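Local coordinates for protein aminopentol aminotransferase (Sphingopyxis macrogoltabida, PDB 6HBS) that catalyses the pyridoxal-phosphate-dependent deamination of aminopentol, the hydrolysed form of fumonisin B1, passing the amino group preferably to pyruvate, at residues 176-179 with 180-184; 57-60 with 61-64; 213-216 with 217-221. All coordinates share one frame; numbering follows the deposited sequence.

Contact 1 of 3, residues 176-179 with 180-184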
ATOM      1  N   GLN A 176      -8.466  12.159  32.144  1.00 21.79           N
ATOM      2  CA  GLN A 176      -9.831  11.877  32.647  1.00 22.78           C
ATOM      3  C   GLN A 176     -10.694  11.338  31.502  1.00 22.88           C
ATOM      4  O   GLN A 176     -11.394  10.375  31.687  1.00 20.90           O
ATOM      5  CB  GLN A 176     -10.459  13.124  33.294  1.00 23.95           C
ATOM      6  CG  GLN A 176     -11.849  12.893  33.906  1.00 26.31           C
ATOM      7  CD  GLN A 176     -11.867  11.873  35.023  1.00 23.88           C
ATOM      8  OE1 GLN A 176     -11.049  11.898  35.944  1.00 24.49           O
ATOM      9  NE2 GLN A 176     -12.802  10.950  34.948  1.00 27.65           N
ATOM     10  N   SER A 177     -10.608  11.968  30.324  1.00 22.27           N
ATOM     11  CA  SER A 177     -11.362  11.592  29.124  1.00 22.16           C
ATOM     12  C   SER A 177     -11.033  10.145  28.748  1.00 23.55           C
ATOM     13  O   SER A 177     -11.917   9.356  28.433  1.00 21.95           O
ATOM     14  CB  SER A 177     -11.048  12.522  27.973  1.00 21.74           C
ATOM     15  OG  SER A 177     -11.861  12.250  26.864  1.00 22.39           O
ATOM     16  N   LEU A 178      -9.739   9.811  28.755  1.00 23.61           N
ATOM     17  CA  LEU A 178      -9.323   8.463  28.385  1.00 23.31           C
ATOM     18  C   LEU A 178      -9.824   7.445  29.420  1.00 24.08           C
ATOM     19  O   LEU A 178     -10.351   6.404  29.046  1.00 23.44           O
ATOM     20  CB  LEU A 178      -7.800   8.428  28.267  1.00 23.81           C
ATOM     21  CG  LEU A 178      -7.243   7.076  27.825  1.00 24.25           C
ATOM     22  CD1 LEU A 178      -7.958   6.545  26.587  1.00 24.17           C
ATOM     23  CD2 LEU A 178      -5.746   7.170  27.620  1.00 25.59           C
ATOM     24  N   SER A 179      -9.612   7.729  30.718  1.00 24.01           N
ATOM     25  CA  SER A 179     -10.135   6.900  31.811  0.50 25.36           C
ATOM     26  C   SER A 179     -11.628   6.649  31.593  1.00 24.81           C
ATOM     27  O   SER A 179     -12.093   5.507  31.648  1.00 24.25           O
ATOM     28  CB  SER A 179      -9.909   7.526  33.173  0.50 25.67           C
ATOM     29  OG  SER A 179      -8.541   7.827  33.377  0.50 27.51           O
ATOM     30  N   ASP A 180     -12.381   7.728  31.351  1.00 23.00           N
ATOM     31  CA  ASP A 180     -13.788   7.604  31.162  1.00 22.83           C
ATOM     32  C   ASP A 180     -14.104   6.721  29.954  1.00 25.27           C
ATOM     33  O   ASP A 180     -15.064   5.960  30.005  1.00 23.95           O
ATOM     34  CB  ASP A 180     -14.484   8.947  30.985  1.00 22.21           C
ATOM     35  CG  ASP A 180     -14.549   9.759  32.275  1.00 23.73           C
ATOM     36  OD1 ASP A 180     -14.384   9.178  33.356  1.00 24.50           O
ATOM     37  OD2 ASP A 180     -14.764  10.964  32.179  1.00 23.67           O
ATOM     38  N   ALA A 181     -13.347   6.876  28.863  1.00 22.59           N
ATOM     39  CA  ALA A 181     -13.608   6.104  27.676  1.00 22.37           C
ATOM     40  C   ALA A 181     -13.486   4.610  27.974  1.00 20.62           C
ATOM     41  O   ALA A 181     -14.245   3.782  27.394  1.00 21.96           O
ATOM     42  CB  ALA A 181     -12.653   6.529  26.572  1.00 23.49           C
ATOM     43  N   PHE A 182     -12.519   4.245  28.824  1.00 20.45           N
ATOM     44  CA  PHE A 182     -12.335   2.847  29.227  1.00 21.18           C
ATOM     45  C   PHE A 182     -13.600   2.352  29.958  1.00 24.09           C
ATOM     46  O   PHE A 182     -14.008   1.171  29.811  1.00 22.13           O
ATOM     47  CB  PHE A 182     -11.105   2.661  30.115  1.00 21.48           C
ATOM     48  CG  PHE A 182      -9.846   2.301  29.371  1.00 22.45           C
ATOM     49  CD1 PHE A 182      -9.018   3.289  28.877  1.00 23.36           C
ATOM     50  CD2 PHE A 182      -9.517   0.971  29.139  1.00 22.82           C
ATOM     51  CE1 PHE A 182      -7.875   2.949  28.158  1.00 25.52           C
ATOM     52  CE2 PHE A 182      -8.375   0.633  28.438  1.00 22.21           C
ATOM     53  CZ  PHE A 182      -7.557   1.622  27.949  1.00 22.69           C
ATOM     54  N   LYS A 183     -14.199   3.229  30.777  1.00 23.89           N
ATOM     55  CA  LYS A 183     -15.314   2.787  31.641  1.00 24.01           C
ATOM     56  C   LYS A 183     -16.637   2.837  30.878  1.00 22.40           C
ATOM     57  O   LYS A 183     -17.553   2.083  31.205  1.00 22.28           O
ATOM     58  CB  LYS A 183     -15.353   3.584  32.949  1.00 29.08           C
ATOM     59  CG  LYS A 183     -14.240   3.219  33.914  1.00 34.09           C
ATOM     60  CD  LYS A 183     -14.001   4.264  34.971  1.00 42.74           C
ATOM     61  CE  LYS A 183     -12.637   4.124  35.619  1.00 48.71           C
ATOM     62  NZ  LYS A 183     -12.402   2.727  36.063  1.00 51.40           N
ATOM     63  N   ALA A 184     -16.739   3.694  29.870  1.00 20.39           N
ATOM     64  CA  ALA A 184     -17.927   3.801  29.059  1.00 22.00           C
ATOM     65  C   ALA A 184     -18.160   2.520  28.237  1.00 22.22           C
ATOM     66  O   ALA A 184     -19.275   2.231  27.918  1.00 22.86           O
ATOM     67  CB  ALA A 184     -17.827   5.009  28.174  1.00 22.79           C
TER
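Leu178 and Phe182, one helical turn apart, run side by side in the same direction, and the leucine methyl CD1 meets ring atom CE1 of Phe182 at 3.9 Å. Leu178 holds CG anti to its backbone N (chi1 -178°), which brings the branch alongside the ring. The carbonyl O of Leu178 lies at the edge of that ring, in its plane, 3.4 Å from Phe182 CD1, while the same oxygen accepts the backbone N-H of Phe182. With an alanine in place of Phe182, Leu178 CD1 would probably lose its apolar neighbour, and a gap would be likely to open towards Leu139 and Val192, which the ring also touches.

On the exposed side, Gln176 and Asp180 are paired differently. The glutamine chain bends at chi2 (61°) to bring its amide beside the carboxylate, with the two planes 58° apart. NE2 of Gln176 makes two weak hydrogen bonds, to Asp180 OD1 at 2.9 Å and to Asp180 OD2 at 3.4 Å; the shorter is strongly bent and the longer almost straight. The backbone N of Asp180 also donates to Gln176 O at 2.8 Å.

Ser177 OG bonds outside this stretch, to Thr171 N. The pattern is that of an amphipathic alpha-helix, with i to i+4 pairs on both its polar and apolar sides, here packed on the large mixed sheet of the cofactor-binding aminotransferase fold.

Contact 2 of 3, residues 57-60 with 61-64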
ATOM      1  N   ASP A  57      12.142  22.817   0.581  1.00 17.61           N
ATOM      2  CA  ASP A  57      10.923  22.051   0.826  1.00 17.49           C
ATOM      3  C   ASP A  57      10.736  21.769   2.327  1.00 17.05           C
ATOM      4  O   ASP A  57      11.410  20.923   2.862  1.00 18.40           O
ATOM      5  CB  ASP A  57      10.970  20.771  -0.005  1.00 17.75           C
ATOM      6  CG  ASP A  57       9.858  19.783   0.306  1.00 17.39           C
ATOM      7  OD1 ASP A  57       8.750  20.233   0.652  1.00 17.45           O
ATOM      8  OD2 ASP A  57      10.161  18.574   0.290  1.00 19.91           O
ATOM      9  N   TYR A  58       9.779  22.445   2.983  1.00 16.77           N
ATOM     10  CA  TYR A  58       9.513  22.196   4.406  1.00 17.58           C
ATOM     11  C   TYR A  58       8.374  21.182   4.585  1.00 18.09           C
ATOM     12  O   TYR A  58       7.956  20.945   5.706  1.00 18.42           O
ATOM     13  CB  TYR A  58       9.305  23.510   5.187  1.00 18.17           C
ATOM     14  CG  TYR A  58      10.601  24.262   5.311  1.00 17.73           C
ATOM     15  CD1 TYR A  58      11.532  23.897   6.266  1.00 20.16           C
ATOM     16  CD2 TYR A  58      10.963  25.219   4.389  1.00 19.54           C
ATOM     17  CE1 TYR A  58      12.766  24.531   6.356  1.00 21.38           C
ATOM     18  CE2 TYR A  58      12.203  25.844   4.440  1.00 21.83           C
ATOM     19  CZ  TYR A  58      13.094  25.526   5.453  1.00 21.60           C
ATOM     20  OH  TYR A  58      14.324  26.109   5.533  1.00 21.02           O
ATOM     21  N   MET A  59       7.929  20.530   3.506  1.00 18.40           N
ATOM     22  CA  MET A  59       7.014  19.377   3.658  1.00 18.93           C
ATOM     23  C   MET A  59       7.784  18.058   3.726  1.00 17.95           C
ATOM     24  O   MET A  59       7.278  17.076   4.247  1.00 17.81           O
ATOM     25  CB  MET A  59       6.016  19.276   2.511  1.00 18.57           C
ATOM     26  CG  MET A  59       5.099  20.430   2.374  1.00 20.98           C
ATOM     27  SD  MET A  59       4.601  21.143   3.937  1.00 26.30           S
ATOM     28  CE  MET A  59       3.657  19.860   4.728  1.00 23.19           C
ATOM     29  N   CYS A  60       9.012  18.032   3.216  1.00 16.83           N
ATOM     30  CA  CYS A  60       9.789  16.766   3.104  1.00 17.32           C
ATOM     31  C   CYS A  60       8.867  15.651   2.558  1.00 17.21           C
ATOM     32  O   CYS A  60       8.797  14.542   3.086  1.00 16.47           O
ATOM     33  CB  CYS A  60      10.365  16.300   4.427  1.00 17.69           C
ATOM     34  SG  CYS A  60      11.573  17.424   5.170  1.00 18.65           S
ATOM     35  N   ALA A  61       8.167  15.972   1.481  1.00 18.76           N
ATOM     36  CA  ALA A  61       7.303  15.012   0.772  1.00 19.99           C
ATOM     37  C   ALA A  61       6.175  14.510   1.699  1.00 19.90           C
ATOM     38  O   ALA A  61       5.661  13.417   1.506  1.00 18.14           O
ATOM     39  CB  ALA A  61       8.176  13.883   0.254  1.00 19.71           C
ATOM     40  N   TYR A  62       5.804  15.326   2.699  1.00 19.53           N
ATOM     41  CA  TYR A  62       4.789  15.048   3.752  1.00 20.08           C
ATOM     42  C   TYR A  62       5.281  13.962   4.690  1.00 18.79           C
ATOM     43  O   TYR A  62       4.503  13.214   5.223  1.00 19.22           O
ATOM     44  CB  TYR A  62       3.414  14.698   3.164  1.00 22.15           C
ATOM     45  CG  TYR A  62       2.637  15.900   2.712  1.00 20.61           C
ATOM     46  CD1 TYR A  62       2.810  16.449   1.453  1.00 22.51           C
ATOM     47  CD2 TYR A  62       1.711  16.489   3.551  1.00 24.50           C
ATOM     48  CE1 TYR A  62       2.095  17.570   1.051  1.00 22.55           C
ATOM     49  CE2 TYR A  62       0.966  17.588   3.159  1.00 24.45           C
ATOM     50  CZ  TYR A  62       1.156  18.125   1.904  1.00 24.20           C
ATOM     51  OH  TYR A  62       0.418  19.215   1.554  1.00 28.19           O
ATOM     52  N   GLY A  63       6.602  13.949   4.909  1.00 18.18           N
ATOM     53  CA  GLY A  63       7.259  13.141   5.896  1.00 16.27           C
ATOM     54  C   GLY A  63       8.401  12.291   5.349  1.00 17.26           C
ATOM     55  O   GLY A  63       9.442  12.190   5.984  1.00 17.15           O
ATOM     56  N   PRO A  64       8.218  11.533   4.238  1.00 17.66           N
ATOM     57  CA  PRO A  64       9.226  10.566   3.803  1.00 17.05           C
ATOM     58  C   PRO A  64      10.676  11.048   3.620  1.00 16.48           C
ATOM     59  O   PRO A  64      11.573  10.258   3.804  1.00 16.87           O
ATOM     60  CB  PRO A  64       8.673  10.091   2.457  1.00 17.10           C
ATOM     61  CG  PRO A  64       7.158  10.147   2.667  1.00 17.22           C
ATOM     62  CD  PRO A  64       6.959  11.407   3.488  1.00 17.90           C
TER
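From Met59 to Gly63 the chain coils tightly just beyond strand 54-57, with positive phi from Cys60 onward: Gly63 N donates to Cys60 O at 2.9 Å from above the carbonyl plane, Met59 O receives weak bonds from the backbone N of both Tyr62 and Gly63, and at the phi of Gly63 (127°) a CB would be jammed against the preceding carbonyl O.

Met59 and Tyr62 carry the side-chain contact, lying alongside each other and pointing the same way. Bends at chi2 and chi3 (-36° and -65°) fold the methionine so that its methyl CE sits over one face of the tyrosine ring, offset towards the rim, 4.1 Å from the centroid. The sulfur SD stands above the same ring at a greater distance, completing a Met-aromatic contact. His25 and His376 meet the Tyr62 ring edge-to-face. The buried loop runs along the dimer interface of this class-III aminotransferase, where Ala61 N bonds Thr89 OG1 of the second subunit.

Asp57 begins an Asx turn: its OD1 takes the backbone N-H of Met59 at 3.0 Å, coming from above the carboxylate plane. The other oxygen, OD2, accepts only a weak bond from Ala61 N at 3.5 Å and is bound more firmly by the hydroxyl of Tyr69. The side chain of Pro64 comes within about 4 Å of that of Lys258, probably the lysine that carries the cofactor.

Contact 3 of 3, residues 213-216 with 217-221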
ATOM      1  N   ALA A 213      -0.075  10.033  28.995  1.00 24.82           N
ATOM      2  CA  ALA A 213       0.647   8.850  28.507  1.00 24.56           C
ATOM      3  C   ALA A 213       0.676   7.752  29.579  1.00 25.07           C
ATOM      4  O   ALA A 213       0.455   6.596  29.268  1.00 23.89           O
ATOM      5  CB  ALA A 213       2.039   9.249  28.039  1.00 23.72           C
ATOM      6  N   ARG A 214       0.923   8.131  30.845  1.00 24.80           N
ATOM      7  CA  ARG A 214       0.901   7.187  31.942  1.00 25.16           C
ATOM      8  C   ARG A 214      -0.491   6.574  32.093  1.00 23.15           C
ATOM      9  O   ARG A 214      -0.634   5.393  32.253  1.00 23.69           O
ATOM     10  CB  ARG A 214       1.324   7.855  33.249  1.00 29.32           C
ATOM     11  CG  ARG A 214       2.821   8.066  33.342  1.00 32.70           C
ATOM     12  CD  ARG A 214       3.178   9.065  34.420  1.00 36.61           C
ATOM     13  NE  ARG A 214       4.629   9.175  34.477  1.00 40.87           N
ATOM     14  CZ  ARG A 214       5.303  10.021  35.258  1.00 49.47           C
ATOM     15  NH1 ARG A 214       4.688  11.044  35.836  1.00 46.44           N
ATOM     16  NH2 ARG A 214       6.598   9.829  35.457  1.00 48.17           N
ATOM     17  N   THR A 215      -1.533   7.396  32.037  1.00 24.89           N
ATOM     18  CA  THR A 215      -2.854   6.864  32.156  1.00 24.19           C
ATOM     19  C   THR A 215      -3.151   5.874  31.005  1.00 24.00           C
ATOM     20  O   THR A 215      -3.765   4.846  31.220  1.00 21.30           O
ATOM     21  CB  THR A 215      -3.892   7.977  32.195  1.00 27.03           C
ATOM     22  OG1 THR A 215      -3.557   8.823  33.295  1.00 27.45           O
ATOM     23  CG2 THR A 215      -5.297   7.423  32.312  1.00 27.76           C
ATOM     24  N   ALA A 216      -2.708   6.175  29.782  1.00 22.96           N
ATOM     25  CA  ALA A 216      -2.924   5.238  28.688  1.00 21.88           C
ATOM     26  C   ALA A 216      -2.284   3.895  29.050  1.00 21.56           C
ATOM     27  O   ALA A 216      -2.905   2.824  28.893  1.00 23.35           O
ATOM     28  CB  ALA A 216      -2.382   5.819  27.390  1.00 23.24           C
ATOM     29  N   ARG A 217      -1.047   3.944  29.552  1.00 20.75           N
ATOM     30  CA  ARG A 217      -0.284   2.712  29.772  1.00 21.70           C
ATOM     31  C   ARG A 217      -0.913   1.929  30.934  1.00 23.48           C
ATOM     32  O   ARG A 217      -1.035   0.712  30.887  1.00 21.91           O
ATOM     33  CB  ARG A 217       1.190   3.027  30.023  1.00 21.53           C
ATOM     34  CG  ARG A 217       2.080   1.831  30.355  1.00 23.41           C
ATOM     35  CD  ARG A 217       2.315   0.823  29.227  1.00 21.94           C
ATOM     36  NE  ARG A 217       1.192  -0.069  28.980  1.00 23.18           N
ATOM     37  CZ  ARG A 217       1.103  -0.963  27.984  1.00 25.81           C
ATOM     38  NH1 ARG A 217       1.948  -0.929  26.961  1.00 26.39           N
ATOM     39  NH2 ARG A 217       0.160  -1.896  28.016  1.00 25.98           N
ATOM     40  N   LYS A 218      -1.308   2.642  31.988  1.00 23.83           N
ATOM     41  CA  LYS A 218      -1.893   2.007  33.183  1.00 27.08           C
ATOM     42  C   LYS A 218      -3.276   1.402  32.901  1.00 23.72           C
ATOM     43  O   LYS A 218      -3.564   0.305  33.338  1.00 25.96           O
ATOM     44  CB  LYS A 218      -1.947   3.026  34.330  1.00 33.23           C
ATOM     45  CG  LYS A 218      -2.641   2.529  35.591  1.00 40.44           C
ATOM     46  CD  LYS A 218      -2.805   3.599  36.670  1.00 47.85           C
ATOM     47  CE  LYS A 218      -3.801   4.687  36.307  1.00 55.65           C
ATOM     48  NZ  LYS A 218      -5.176   4.149  36.161  1.00 60.35           N
ATOM     49  N   CYS A 219      -4.154   2.094  32.187  1.00 22.58           N
ATOM     50  CA  CYS A 219      -5.444   1.536  31.858  1.00 23.69           C
ATOM     51  C   CYS A 219      -5.282   0.305  30.958  1.00 22.96           C
ATOM     52  O   CYS A 219      -6.008  -0.698  31.111  1.00 22.31           O
ATOM     53  CB  CYS A 219      -6.334   2.559  31.171  1.00 26.33           C
ATOM     54  SG  CYS A 219      -6.871   3.869  32.303  1.00 29.59           S
ATOM     55  N   CYS A 220      -4.337   0.374  30.017  1.00 21.44           N
ATOM     56  CA  CYS A 220      -4.085  -0.768  29.163  1.00 21.38           C
ATOM     57  C   CYS A 220      -3.589  -1.935  30.022  1.00 21.90           C
ATOM     58  O   CYS A 220      -4.111  -3.036  29.920  1.00 23.19           O
ATOM     59  CB  CYS A 220      -3.111  -0.414  28.036  1.00 20.98           C
ATOM     60  SG  CYS A 220      -3.927   0.472  26.689  1.00 21.32           S
ATOM     61  N   ASP A 221      -2.608  -1.667  30.890  1.00 24.86           N
ATOM     62  CA  ASP A 221      -2.078  -2.675  31.809  1.00 27.93           C
ATOM     63  C   ASP A 221      -3.214  -3.325  32.612  1.00 29.47           C
ATOM     64  O   ASP A 221      -3.298  -4.553  32.686  1.00 28.14           O
ATOM     65  CB  ASP A 221      -1.016  -2.104  32.752  1.00 27.72           C
ATOM     66  CG  ASP A 221       0.334  -1.863  32.094  1.00 29.70           C
ATOM     67  OD1 ASP A 221       0.536  -2.344  30.972  1.00 30.70           O
ATOM     68  OD2 ASP A 221       1.159  -1.168  32.684  1.00 31.49           O
TER
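Residues 213-216 and 217-221 form successive turns of one regular alpha-helix, joined by four i to i+4 backbone hydrogen bonds. The shortest runs from Lys218 N to Arg214 O at 2.8 Å; the straightest at its hydrogen runs from Cys219 N to Thr215 O.

The side-chain contact across the turn joins Thr215 and Cys219. Methyl CG2 of Thr215 lies 3.9 Å from Cys219 SG, and the sulfur also sits 3.4 Å from the carbonyl O of Thr215. Cys219 turns SG beside its own backbone N (chi1 -70°), which directs the sulfur back along the helix to that residue. The hydroxyl of Thr215 is engaged by Glu211 O one turn earlier. Cys220 repeats only the sulfur-to-carbonyl approach, its SG 3.4 Å from Ala216 O.

Arg217 reaches the other way along the helix. Its chain bends at chi2 and chi3 (68° and -77°) to bring the guanidinium to Asp221, with NH2 in a salt bridge to Asp221 OD1 at 3.0 Å; Asp221 N lies in the guanidinium plane at its edge. NH2 also pairs with Asp252 and NH1 bonds Glu250 O, fixing the rotation of the group and tying the helix to the loop before strand 253-256. Two acid partners around one guanidinium would probably stabilise its positive charge.

Ala216 and Cys220 touch Leu227 of strand 226-230, and Thr215, Ala216 and Cys219 meet helix 175-184. This is an alpha-helix packed on a parallel part of the central mixed sheet, as in the large domain of class-III aminotransferases.

Contacts 1 and 3 are neighbours, with centres 11 Å apart: their helices 175-184 and 210-223 pack together through Leu178 on Ala216, Ser179 on Thr215 and Phe182 on Cys219. Each is partly buried, combining an apolar side against the rest of the large domain with polar or charged groups at its exposed side, a weak amide-carboxylate pair in contact 1 and a salt bridge in contact 3. Contact 2 stands apart, about 25 Å from contact 1 and 23 Å from contact 3 between nearest atoms. Wholly buried and without regular helix, it relies on tight turns and a methionine-tyrosine contact, and it alone meets the second subunit and approaches the cofactor.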